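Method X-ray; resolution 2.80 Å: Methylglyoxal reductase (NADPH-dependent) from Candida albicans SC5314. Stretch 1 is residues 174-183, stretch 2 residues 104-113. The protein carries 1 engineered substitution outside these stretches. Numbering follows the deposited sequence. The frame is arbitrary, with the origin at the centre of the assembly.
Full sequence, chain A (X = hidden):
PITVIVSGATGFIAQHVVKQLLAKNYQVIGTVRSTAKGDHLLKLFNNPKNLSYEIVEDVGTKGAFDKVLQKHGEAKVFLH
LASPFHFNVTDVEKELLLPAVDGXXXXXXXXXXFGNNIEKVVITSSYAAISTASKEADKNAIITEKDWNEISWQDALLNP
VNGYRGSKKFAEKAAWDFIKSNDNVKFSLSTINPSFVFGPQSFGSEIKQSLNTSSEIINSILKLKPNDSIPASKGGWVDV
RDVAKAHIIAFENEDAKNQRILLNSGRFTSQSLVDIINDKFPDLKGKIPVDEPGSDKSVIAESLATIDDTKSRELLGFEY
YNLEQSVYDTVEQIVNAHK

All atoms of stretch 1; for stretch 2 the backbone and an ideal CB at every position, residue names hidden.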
# COMPACT_ATOMS: atom_id res chain seq x y z
N ALA A 174 3.14 -15.26 -7.09
CA ALA A 174 3.87 -15.31 -8.35
C ALA A 174 5.28 -14.75 -8.20
O ALA A 174 6.22 -15.26 -8.82
CB ALA A 174 3.08 -14.55 -9.41
N ALA A 175 5.45 -13.69 -7.40
CA ALA A 175 6.78 -13.12 -7.20
C ALA A 175 7.72 -14.10 -6.52
O ALA A 175 8.87 -14.26 -6.95
CB ALA A 175 6.69 -11.84 -6.37
N TRP A 176 7.27 -14.76 -5.45
CA TRP A 176 8.14 -15.72 -4.77
C TRP A 176 8.40 -16.93 -5.65
O TRP A 176 9.52 -17.45 -5.66
CB TRP A 176 7.54 -16.16 -3.44
CG TRP A 176 7.48 -15.07 -2.43
CD1 TRP A 176 6.36 -14.50 -1.92
CD2 TRP A 176 8.59 -14.39 -1.82
NE1 TRP A 176 6.69 -13.52 -1.02
CE2 TRP A 176 8.05 -13.43 -0.94
CE3 TRP A 176 9.98 -14.51 -1.92
CZ2 TRP A 176 8.86 -12.58 -0.17
CZ3 TRP A 176 10.78 -13.67 -1.16
CH2 TRP A 176 10.21 -12.72 -0.29
N ASP A 177 7.39 -17.37 -6.40
CA ASP A 177 7.63 -18.41 -7.40
C ASP A 177 8.76 -17.99 -8.33
O ASP A 177 9.63 -18.80 -8.65
CB ASP A 177 6.37 -18.73 -8.20
CG ASP A 177 5.35 -19.52 -7.41
OD1 ASP A 177 4.25 -19.79 -7.95
OD2 ASP A 177 5.64 -19.87 -6.23
N PHE A 178 8.78 -16.73 -8.75
CA PHE A 178 9.75 -16.33 -9.75
C PHE A 178 11.16 -16.48 -9.22
O PHE A 178 12.02 -17.09 -9.87
CB PHE A 178 9.52 -14.90 -10.20
CG PHE A 178 10.47 -14.45 -11.28
CD1 PHE A 178 11.76 -14.03 -10.97
CD2 PHE A 178 10.08 -14.48 -12.61
CE1 PHE A 178 12.64 -13.65 -11.97
CE2 PHE A 178 10.96 -14.10 -13.61
CZ PHE A 178 12.24 -13.68 -13.29
N ILE A 179 11.43 -15.93 -8.04
CA ILE A 179 12.81 -15.96 -7.58
C ILE A 179 13.19 -17.35 -7.08
O ILE A 179 14.37 -17.72 -7.13
CB ILE A 179 13.05 -14.89 -6.50
CG1 ILE A 179 12.17 -15.16 -5.30
CG2 ILE A 179 12.74 -13.51 -7.08
CD1 ILE A 179 12.92 -15.17 -4.00
N LYS A 180 12.23 -18.14 -6.60
CA LYS A 180 12.60 -19.47 -6.16
C LYS A 180 12.71 -20.45 -7.33
O LYS A 180 13.47 -21.42 -7.25
CB LYS A 180 11.62 -19.98 -5.10
CG LYS A 180 11.95 -19.48 -3.70
CD LYS A 180 10.69 -19.29 -2.85
CE LYS A 180 11.00 -18.59 -1.53
NZ LYS A 180 12.27 -19.09 -0.97
N SER A 181 12.00 -20.19 -8.43
CA SER A 181 11.96 -21.10 -9.57
C SER A 181 12.99 -20.78 -10.64
O SER A 181 13.41 -21.68 -11.37
CB SER A 181 10.56 -21.11 -10.18
OG SER A 181 10.57 -21.30 -11.58
N ASN A 182 13.39 -19.51 -10.79
CA ASN A 182 14.44 -19.15 -11.73
C ASN A 182 15.81 -19.26 -11.06
O ASN A 182 15.97 -19.06 -9.86
CB ASN A 182 14.25 -17.72 -12.26
CG ASN A 182 13.19 -17.63 -13.35
OD1 ASN A 182 11.99 -17.75 -13.09
ND2 ASN A 182 13.64 -17.41 -14.59
N ASP A 183 16.80 -19.60 -11.88
CA ASP A 183 18.21 -19.63 -11.53
C ASP A 183 18.84 -18.27 -11.81
O ASP A 183 18.22 -17.39 -12.39
CB ASP A 183 18.89 -20.73 -12.34
CG ASP A 183 18.41 -20.76 -13.79
OD1 ASP A 183 17.21 -20.47 -14.03
OD2 ASP A 183 19.23 -21.07 -14.69
N UNK A 104 3.04 -9.31 -12.60
CA UNK A 104 4.15 -9.51 -11.67
C UNK A 104 5.28 -10.31 -12.32
O UNK A 104 6.46 -10.00 -12.11
CB UNK A 104 3.66 -10.22 -10.41
N UNK A 105 4.94 -11.32 -13.11
CA UNK A 105 5.97 -12.09 -13.80
C UNK A 105 6.70 -11.22 -14.83
O UNK A 105 7.94 -11.26 -14.91
CB UNK A 105 5.35 -13.31 -14.48
N UNK A 106 5.96 -10.42 -15.61
CA UNK A 106 6.58 -9.55 -16.60
C UNK A 106 7.54 -8.55 -15.96
O UNK A 106 8.64 -8.32 -16.48
CB UNK A 106 5.50 -8.80 -17.39
N UNK A 107 7.16 -7.97 -14.82
CA UNK A 107 8.02 -6.99 -14.15
C UNK A 107 9.33 -7.64 -13.71
O UNK A 107 10.42 -7.15 -14.00
CB UNK A 107 7.30 -6.38 -12.95
N UNK A 108 9.23 -8.77 -13.01
CA UNK A 108 10.42 -9.46 -12.53
C UNK A 108 11.25 -10.00 -13.70
O UNK A 108 12.49 -10.03 -13.63
CB UNK A 108 10.03 -10.60 -11.59
N UNK A 109 10.58 -10.45 -14.77
CA UNK A 109 11.33 -10.89 -15.94
C UNK A 109 12.19 -9.76 -16.51
O UNK A 109 13.37 -9.96 -16.82
CB UNK A 109 10.37 -11.41 -17.01
N UNK A 110 11.63 -8.55 -16.63
CA UNK A 110 12.44 -7.43 -17.11
C UNK A 110 13.63 -7.19 -16.19
O UNK A 110 14.76 -6.99 -16.66
CB UNK A 110 11.59 -6.16 -17.22
N UNK A 111 13.42 -7.24 -14.88
CA UNK A 111 14.55 -7.06 -13.99
C UNK A 111 15.54 -8.20 -14.16
O UNK A 111 16.75 -8.01 -14.06
CB UNK A 111 14.08 -6.97 -12.54
N UNK A 112 15.04 -9.40 -14.45
CA UNK A 112 15.92 -10.54 -14.65
C UNK A 112 16.82 -10.34 -15.87
O UNK A 112 18.05 -10.47 -15.78
CB UNK A 112 15.10 -11.82 -14.80
N UNK A 113 16.23 -10.00 -17.02
CA UNK A 113 17.02 -9.85 -18.24
C UNK A 113 17.92 -8.61 -18.16
O UNK A 113 19.14 -8.71 -18.32
CB UNK A 113 16.10 -9.76 -19.46

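Stretch 2 is helical throughout, and it runs beside the helix of stretch 1 with axes 9.4 Å apart at closest approach and N-to-C directions 35° apart. The ruling feature of stretch 1 is Phe178, whose ring reaches across and needs a hole.

Position 104 points toward the other helix where the two backbones are nearest, 6.3 Å between its CA and Ala175 CA. Two alanines offer little bulk and no polar side chain, so a small or branched residue suits: alanine, serine, valine or threonine. It is Thr104, whose CG2 lies 3.9 Å from Ala175 CB; its OG1 is hydrogen-bonded elsewhere in the structure.

Position 105 points sideways, its ideal CB 5.2 Å from Phe178 CD2. A long, flexible chain could flank the ring, and many residues would be tolerated. Lys105 occupies it and forms one wall of the hole.

Position 106 points away and 107 is out of reach, so stretch 1 dictates neither; they are Asn106 and Val107.

Position 108 is closely constrained. Its CB points toward stretch 1, 3.9 Å from Phe178 CG, and space remains beside Ala175. A mid-sized aliphatic residue, leucine, isoleucine or methionine, would fit. Leu108 places its CB over one face of the Phe178 ring, 3.8 Å from the centroid and 7° off the normal, a CH-pi contact. From there its CD1 reaches 3.7 Å from Phe178 CB and 3.9 Å from Ala175 CB, so one side chain both covers the ring and fills the gap by the alanine.

At 109 the CB points sideways, 4.4 Å from Phe178 CE2. The ring offers only its carbon rim, which would accept an aliphatic chain or a longer polar one. Gln109 brings OE1 to 3.8 Å from Phe178 CE2, at the ring edge, while its NE2 makes a weak hydrogen bond to OD1 of residue 113 (3.4 Å), one turn on.

Position 110 points away and 111 sideways, each with nothing of stretch 1 near its CB; they are Ala110 and Ile111.

Position 112 points toward stretch 1, its CB 3.7 Å from Phe178 CZ. Beyond lies the chain leaving its helix at Asn182, so a large side chain, aromatic or long aliphatic, could span both. Tyr112 closes the hole: its CB meets Phe178 CZ at 3.7 Å, and the Phe178 edge is turned to its ring face in an offset pair, centroids 5.8 Å apart and planes at 82°. The ring extends on alongside Asn182.

Position 113 is out of reach and free to be polar; Asn113 accepts the weak bond from Gln109.

Stretch 2, residues 104-113: TKNVLQAIYN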
# COMPACT_ATOMS: atom_id res chain seq x y z
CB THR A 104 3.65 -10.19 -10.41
OG1 THR A 104 2.48 -9.51 -9.94
CG2 THR A 104 4.71 -10.14 -9.31
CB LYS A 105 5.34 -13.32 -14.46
CG LYS A 105 5.18 -14.53 -13.53
CD LYS A 105 3.90 -15.29 -13.86
CE LYS A 105 3.91 -16.72 -13.34
NZ LYS A 105 3.61 -17.66 -14.46
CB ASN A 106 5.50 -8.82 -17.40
CG ASN A 106 4.70 -9.74 -18.31
OD1 ASN A 106 5.19 -10.79 -18.75
ND2 ASN A 106 3.46 -9.35 -18.62
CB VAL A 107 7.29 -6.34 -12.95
CG1 VAL A 107 8.20 -5.42 -12.17
CG2 VAL A 107 6.06 -5.59 -13.41
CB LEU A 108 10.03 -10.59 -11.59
CG LEU A 108 9.46 -10.13 -10.27
CD1 LEU A 108 8.91 -11.34 -9.57
CD2 LEU A 108 10.52 -9.43 -9.41
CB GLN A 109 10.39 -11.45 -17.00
CG GLN A 109 11.14 -12.10 -18.16
CD GLN A 109 11.53 -13.53 -17.85
OE1 GLN A 109 10.71 -14.32 -17.39
NE2 GLN A 109 12.81 -13.86 -18.07
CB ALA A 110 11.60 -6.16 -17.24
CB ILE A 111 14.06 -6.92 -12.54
CG1 ILE A 111 13.09 -5.73 -12.45
CG2 ILE A 111 15.23 -6.76 -11.56
CD1 ILE A 111 12.26 -5.70 -11.18
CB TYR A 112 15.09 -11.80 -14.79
CG TYR A 112 15.89 -13.07 -14.70
CD1 TYR A 112 15.86 -14.01 -15.73
CD2 TYR A 112 16.66 -13.35 -13.58
CE1 TYR A 112 16.57 -15.18 -15.65
CE2 TYR A 112 17.38 -14.52 -13.49
CZ TYR A 112 17.34 -15.43 -14.53
OH TYR A 112 18.05 -16.60 -14.46
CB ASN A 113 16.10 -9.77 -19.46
CG ASN A 113 15.20 -10.99 -19.59
OD1 ASN A 113 15.51 -12.06 -19.09
ND2 ASN A 113 14.06 -10.82 -20.26
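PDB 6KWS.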